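Local coordinates for kelch-like protein 7 (PDB 3II7) that is the substrate-specific adapter of a CUL3-RBX1 E3 ubiquitin ligase that marks proteins for degradation, represented here by its Kelch-repeat domain, at residues A[94-100]-A[141-147]; A[154-158]-A[191-196]; A[169-173]-A[182-186]. All blocks are in the same frame, centred on the assembly; numbering follows the deposited sequence. Where two conformers were deposited one is given.

Interaction 1: residues A[94-100]-A[141-147]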
# COMPACT_ATOMS: atom_id res chain seq x y z
N SER A 94 -6.33 -8.17 3.96
CA SER A 94 -4.91 -8.19 3.49
C SER A 94 -4.82 -8.15 1.95
O SER A 94 -3.85 -8.64 1.35
CB SER A 94 -4.15 -9.39 4.10
OG SER A 94 -4.23 -9.33 5.54
N LEU A 95 -5.85 -7.59 1.34
CA LEU A 95 -5.86 -7.30 -0.11
C LEU A 95 -5.01 -6.04 -0.37
O LEU A 95 -4.68 -5.32 0.56
CB LEU A 95 -7.30 -7.10 -0.59
CG LEU A 95 -8.03 -5.79 -0.27
CD1 LEU A 95 -9.43 -5.87 -0.86
CD2 LEU A 95 -8.06 -5.48 1.22
N ALA A 96 -4.65 -5.82 -1.62
CA ALA A 96 -3.95 -4.64 -2.04
C ALA A 96 -4.84 -3.89 -3.02
O ALA A 96 -5.75 -4.47 -3.63
CB ALA A 96 -2.62 -4.99 -2.67
N ALA A 97 -4.60 -2.60 -3.16
CA ALA A 97 -5.38 -1.76 -4.06
C ALA A 97 -4.56 -0.68 -4.69
O ALA A 97 -3.61 -0.17 -4.06
CB ALA A 97 -6.61 -1.16 -3.32
N CYS A 98 -4.94 -0.28 -5.90
CA CYS A 98 -4.36 0.85 -6.58
C CYS A 98 -5.36 1.39 -7.61
O CYS A 98 -6.40 0.78 -7.82
CB CYS A 98 -2.99 0.51 -7.18
SG CYS A 98 -3.07 -0.50 -8.64
N ALA A 99 -5.04 2.52 -8.24
CA ALA A 99 -5.94 3.10 -9.24
C ALA A 99 -5.21 3.33 -10.54
O ALA A 99 -4.02 3.72 -10.55
CB ALA A 99 -6.49 4.42 -8.74
N ALA A 100 -5.91 3.07 -11.64
CA ALA A 100 -5.40 3.37 -12.96
C ALA A 100 -6.55 3.80 -13.87
O ALA A 100 -7.53 3.05 -14.01
CB ALA A 100 -4.68 2.14 -13.56
N CYS A 141 -1.53 -12.64 -0.17
CA CYS A 141 -2.00 -11.70 0.87
C CYS A 141 -0.82 -10.83 1.30
O CYS A 141 0.30 -11.31 1.30
CB CYS A 141 -2.46 -12.46 2.13
SG CYS A 141 -3.97 -13.36 1.98
N SER A 142 -1.09 -9.61 1.75
CA SER A 142 -0.08 -8.75 2.37
C SER A 142 1.00 -8.38 1.39
O SER A 142 2.11 -8.08 1.78
CB SER A 142 0.52 -9.43 3.61
OG SER A 142 -0.48 -9.77 4.55
N HIS A 143 0.65 -8.43 0.12
CA HIS A 143 1.49 -8.00 -0.96
C HIS A 143 1.37 -6.51 -1.22
O HIS A 143 0.44 -5.86 -0.78
CB HIS A 143 1.10 -8.75 -2.26
CG HIS A 143 -0.36 -8.61 -2.61
ND1 HIS A 143 -1.36 -9.07 -1.77
CD2 HIS A 143 -0.99 -8.08 -3.69
CE1 HIS A 143 -2.54 -8.80 -2.31
NE2 HIS A 143 -2.34 -8.23 -3.49
N GLY A 144 2.33 -5.98 -1.95
CA GLY A 144 2.20 -4.61 -2.50
C GLY A 144 1.61 -4.59 -3.89
O GLY A 144 1.79 -5.55 -4.69
N MET A 145 0.89 -3.50 -4.22
CA MET A 145 0.40 -3.28 -5.57
C MET A 145 0.51 -1.82 -5.89
O MET A 145 0.08 -0.96 -5.08
CB MET A 145 -1.05 -3.74 -5.74
CG MET A 145 -1.50 -3.76 -7.23
SD MET A 145 -3.04 -4.71 -7.62
CE MET A 145 -4.15 -3.75 -6.60
N VAL A 146 1.10 -1.51 -7.05
CA VAL A 146 1.30 -0.12 -7.45
C VAL A 146 1.06 0.07 -8.93
O VAL A 146 1.34 -0.81 -9.73
CB VAL A 146 2.73 0.36 -7.05
CG1 VAL A 146 3.78 -0.37 -7.84
CG2 VAL A 146 2.88 1.87 -7.21
N GLU A 147 0.52 1.21 -9.28
CA GLU A 147 0.41 1.62 -10.68
C GLU A 147 1.69 2.35 -11.14
O GLU A 147 2.29 3.19 -10.40
CB GLU A 147 -0.80 2.51 -10.86
CG GLU A 147 -1.06 2.92 -12.31
CD GLU A 147 -0.31 4.21 -12.76
OE1 GLU A 147 0.14 5.04 -11.92
OE2 GLU A 147 -0.24 4.41 -13.96
O HOH W 1 -1.74 -6.24 0.85
O HOH W 2 -1.17 -7.83 6.12
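Met145 lays its side chain across Ala96, Ala97 and Cys98: its CE methyl comes to 3.4 Å from Ala96 O and 3.5 Å from Ala97 CA, while its CG lies 3.9 Å from Cys98 SG. Beside it, Ala96 CB touches Met145 CB at 3.7 Å and sits over one face of the His143 imidazole, a CH-pi contact 3.7 Å from the ring centroid. The polar end of that ring is bound to Ser107, on the strand next to 96-100. Further along, the Glu147 CB rests 3.5 Å from Ala99 O, its carboxylate being engaged by the backbone of Gly150. Strands 96-100 and 144-147 run parallel within 2°, yet their axes come no closer than 6.0 Å, because they are the innermost strands of two successive propeller blades and meet through side chains. At the N-terminal ends of the two segments, Ser142 N donates to Ser94 O at 3.0 Å, nearly straight. A water lies within hydrogen-bonding reach of Ser94 O (3.2 Å) and His143 O (2.7 Å). The chemistry is thus divided along the interface: small and sulfur-bearing side chains let the blades pack closely near the central channel, while one main-chain bond and ordered water tie the N-terminal ends of the segments.

Interaction 2: residues A[154-158]-A[191-196]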
# COMPACT_ATOMS: atom_id res chain seq x y z
N VAL A 154 2.29 -6.10 -9.01
CA VAL A 154 2.17 -6.74 -7.72
C VAL A 154 3.50 -7.44 -7.39
O VAL A 154 4.10 -8.01 -8.26
CB VAL A 154 1.07 -7.80 -7.78
CG1 VAL A 154 1.11 -8.64 -6.55
CG2 VAL A 154 -0.30 -7.14 -7.93
N CYS A 155 3.92 -7.41 -6.12
CA CYS A 155 5.02 -8.21 -5.68
C CYS A 155 4.94 -8.58 -4.22
O CYS A 155 4.40 -7.84 -3.35
CB CYS A 155 6.36 -7.60 -5.96
SG CYS A 155 6.64 -6.11 -5.09
N GLY A 156 5.50 -9.73 -3.98
CA GLY A 156 5.60 -10.31 -2.65
C GLY A 156 4.25 -10.70 -2.08
O GLY A 156 3.34 -11.12 -2.80
N GLY A 157 4.14 -10.60 -0.77
CA GLY A 157 3.01 -11.14 -0.05
C GLY A 157 3.29 -12.56 0.41
O GLY A 157 4.41 -13.07 0.31
N SER A 158 2.25 -13.22 0.94
CA SER A 158 2.39 -14.59 1.38
C SER A 158 1.24 -15.45 0.92
O SER A 158 0.20 -14.94 0.49
CB SER A 158 2.49 -14.64 2.90
OG SER A 158 1.31 -14.16 3.50
N ARG A 191 9.26 -10.80 0.50
CA ARG A 191 8.75 -9.70 1.35
C ARG A 191 7.26 -9.75 1.41
O ARG A 191 6.60 -9.98 0.39
CB ARG A 191 9.09 -8.28 0.79
CG ARG A 191 10.51 -8.02 0.46
CD ARG A 191 10.68 -6.65 -0.15
NE ARG A 191 12.06 -6.50 -0.58
CZ ARG A 191 13.05 -6.01 0.17
NH1 ARG A 191 12.83 -5.55 1.40
NH2 ARG A 191 14.27 -5.98 -0.30
N LYS A 192 6.73 -9.50 2.60
CA LYS A 192 5.33 -9.10 2.79
C LYS A 192 5.33 -7.90 3.73
O LYS A 192 6.27 -7.65 4.45
CB LYS A 192 4.47 -10.21 3.37
CG LYS A 192 4.80 -10.64 4.83
CD LYS A 192 3.84 -11.72 5.29
CE LYS A 192 4.05 -12.11 6.72
NZ LYS A 192 2.89 -12.92 7.26
N ASN A 193 4.23 -7.16 3.71
CA ASN A 193 4.08 -5.94 4.51
C ASN A 193 5.15 -4.88 4.25
O ASN A 193 5.39 -4.01 5.10
CB ASN A 193 4.03 -6.27 6.03
CG ASN A 193 2.89 -7.18 6.40
OD1 ASN A 193 3.11 -8.24 7.00
ND2 ASN A 193 1.67 -6.80 6.04
N HIS A 194 5.71 -4.92 3.04
CA HIS A 194 6.70 -3.99 2.56
C HIS A 194 6.01 -2.78 1.93
O HIS A 194 4.85 -2.84 1.52
CB HIS A 194 7.60 -4.65 1.48
CG HIS A 194 6.85 -5.32 0.36
ND1 HIS A 194 6.06 -6.41 0.57
CD2 HIS A 194 6.85 -5.10 -0.98
CE1 HIS A 194 5.54 -6.81 -0.58
NE2 HIS A 194 6.02 -6.05 -1.54
N GLY A 195 6.73 -1.70 1.84
CA GLY A 195 6.31 -0.56 1.05
C GLY A 195 6.57 -0.86 -0.40
O GLY A 195 7.48 -1.63 -0.74
N LEU A 196 5.80 -0.22 -1.27
CA LEU A 196 5.93 -0.44 -2.73
C LEU A 196 5.50 0.84 -3.38
O LEU A 196 4.30 1.22 -3.34
CB LEU A 196 5.09 -1.63 -3.22
CG LEU A 196 5.50 -2.13 -4.61
CD1 LEU A 196 6.95 -2.78 -4.56
CD2 LEU A 196 4.46 -3.10 -5.21
O HOH W 3 0.14 -12.60 5.42
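Backbone meets backbone at the double glycine Gly156-Gly157: Gly157 N donates to Arg191 O at 2.8 Å, and Gly156 CA approaches the same Arg191 O at 3.2 Å in a CA-H...O contact. A CB on Gly156 would collide with Arg191 O and the His194 ring, whereas one on Gly157 would jam against the preceding carbonyl, so each position calls for glycine for its own reason. His194 presents its ring edge to Cys155 O and Gly157 N, and its NE2 makes a weak hydrogen bond to Cys155 O (3.0 Å). Cys155 SG lies at that edge too and packs 3.4 Å from Leu196 CD1. Gly157 CA rests 3.8 Å from Lys192 CB, while the guanidinium of Arg191 leads off to a salt bridge with Glu219. A double glycine following the second-strand region of a blade is a hallmark of Kelch repeats. Here it receives the segment entering the next blade: Leu196, on strand 195-199, and His194, just before it, pack on strand 202-206 at Ala205, and Leu196 also touches Val146 of strand 144-148.

Interaction 3: residues A[169-173]-A[182-186]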
# COMPACT_ATOMS: atom_id res chain seq x y z
N ASN A 169 8.80 -13.97 -3.29
CA ASN A 169 9.55 -12.92 -3.94
C ASN A 169 8.99 -12.58 -5.32
O ASN A 169 9.40 -11.59 -5.96
CB ASN A 169 11.05 -13.22 -3.98
CG ASN A 169 11.39 -14.41 -4.81
OD1 ASN A 169 10.51 -15.18 -5.22
ND2 ASN A 169 12.68 -14.60 -5.07
N SER A 170 7.98 -13.33 -5.76
CA SER A 170 7.50 -13.16 -7.11
C SER A 170 6.82 -11.83 -7.38
O SER A 170 6.22 -11.20 -6.47
CB SER A 170 6.60 -14.31 -7.48
OG SER A 170 5.42 -14.25 -6.77
N CYS A 171 6.95 -11.40 -8.63
CA CYS A 171 6.41 -10.14 -9.12
C CYS A 171 5.69 -10.41 -10.42
O CYS A 171 6.16 -11.18 -11.24
CB CYS A 171 7.58 -9.16 -9.35
SG CYS A 171 7.16 -7.57 -10.10
N GLU A 172 4.52 -9.79 -10.59
CA GLU A 172 3.81 -9.89 -11.85
C GLU A 172 3.15 -8.56 -12.18
O GLU A 172 2.97 -7.71 -11.29
CB GLU A 172 2.80 -11.04 -11.83
CG GLU A 172 1.86 -11.06 -10.65
CD GLU A 172 0.94 -12.27 -10.68
OE1 GLU A 172 0.14 -12.37 -11.63
OE2 GLU A 172 1.04 -13.13 -9.75
N VAL A 173 2.84 -8.38 -13.47
CA VAL A 173 2.28 -7.09 -13.95
C VAL A 173 1.05 -7.32 -14.81
O VAL A 173 0.99 -8.26 -15.61
CB VAL A 173 3.32 -6.27 -14.69
CG1 VAL A 173 3.85 -6.98 -15.96
CG2 VAL A 173 2.79 -4.87 -15.04
N THR A 182 1.54 -10.85 -16.55
CA THR A 182 2.86 -11.35 -16.98
C THR A 182 3.80 -11.49 -15.78
O THR A 182 3.96 -10.52 -14.99
CB THR A 182 3.46 -10.41 -18.01
OG1 THR A 182 2.58 -10.35 -19.14
CG2 THR A 182 4.87 -10.92 -18.46
N GLU A 183 4.43 -12.66 -15.66
CA GLU A 183 5.45 -12.90 -14.65
C GLU A 183 6.71 -12.08 -14.97
O GLU A 183 7.20 -12.10 -16.11
CB GLU A 183 5.80 -14.40 -14.56
CG GLU A 183 6.54 -14.78 -13.27
CD GLU A 183 5.61 -14.79 -12.02
OE1 GLU A 183 4.40 -15.02 -12.16
OE2 GLU A 183 6.10 -14.57 -10.89
N LEU A 184 7.19 -11.35 -13.97
CA LEU A 184 8.39 -10.57 -14.08
C LEU A 184 9.54 -11.20 -13.28
O LEU A 184 9.37 -12.25 -12.59
CB LEU A 184 8.11 -9.14 -13.61
CG LEU A 184 7.06 -8.40 -14.48
CD1 LEU A 184 6.85 -6.99 -13.88
CD2 LEU A 184 7.47 -8.30 -15.99
N CYS A 185 10.71 -10.58 -13.36
CA CYS A 185 11.82 -10.98 -12.52
C CYS A 185 11.40 -10.91 -11.06
O CYS A 185 10.77 -9.94 -10.63
CB CYS A 185 12.98 -10.02 -12.76
SG CYS A 185 14.50 -10.46 -11.87
N PRO A 186 11.72 -11.97 -10.28
CA PRO A 186 11.39 -11.93 -8.86
C PRO A 186 12.30 -10.98 -8.06
O PRO A 186 13.45 -10.70 -8.46
CB PRO A 186 11.60 -13.37 -8.41
CG PRO A 186 12.65 -13.87 -9.32
CD PRO A 186 12.36 -13.24 -10.65
O HOH W 4 8.45 -13.31 -10.28
O HOH W 5 3.14 -14.80 -9.94
O HOH W 6 1.01 -8.11 -18.82
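Two glutamates with different rotamers dominate one face of this antiparallel pair. Glu172 (chi1 p, chi2 t) extends to Arg140, with which it forms a salt bridge, whereas Glu183 (chi1 t, chi2 p) folds back so that its OE2 reaches 3.5 Å from Ser170 CB. Their like charges, Glu172 OE2 and Glu183 OE1, stay 4.5 Å apart, and one water donates to both atoms, at 2.7 and 2.6 Å respectively. The other face carries Cys171, Val173 and Leu184, with Thr182 at its end; Leu184, in its mt rotamer, brings CD1 to 3.8 Å from Cys171 SG and 3.7 Å from Val173 CG1. Val173 N to Thr182 O (2.9 Å) and Thr182 N to Val173 O (2.8 Å) set the register, and Leu184 N adds a single bond to Cys171 O (2.9 Å). Past Leu184 the regular pairing is interrupted but the chains stay close, Ser170 CA and Pro186 CA being 4.4 Å apart. Such a beta hairpin, made of the third and fourth strands, forms the outer half of a Kelch propeller blade.

The three contacts follow a radial path through one four-stranded blade of the six-bladed Kelch propeller. Interaction 1 joins its innermost strand, 144-148, to the preceding blade, interaction 2 joins its second strand region to the segment entering the following one, and interaction 3 pairs its two outer strands. Interactions 1 and 2, centred 9 Å apart, touch directly, as at Ser142 O and Asn193 N (3.0 Å); interaction 3, centred 12 Å from interaction 2, meets it through backbone pairing of strands 151-155 and 171-175. In sequence, interaction 1 precedes both others, and interaction 3 falls between the segments of interaction 2. The principle is general: contacts between blades join neighbours around the ring, and contacts within a blade build each sheet.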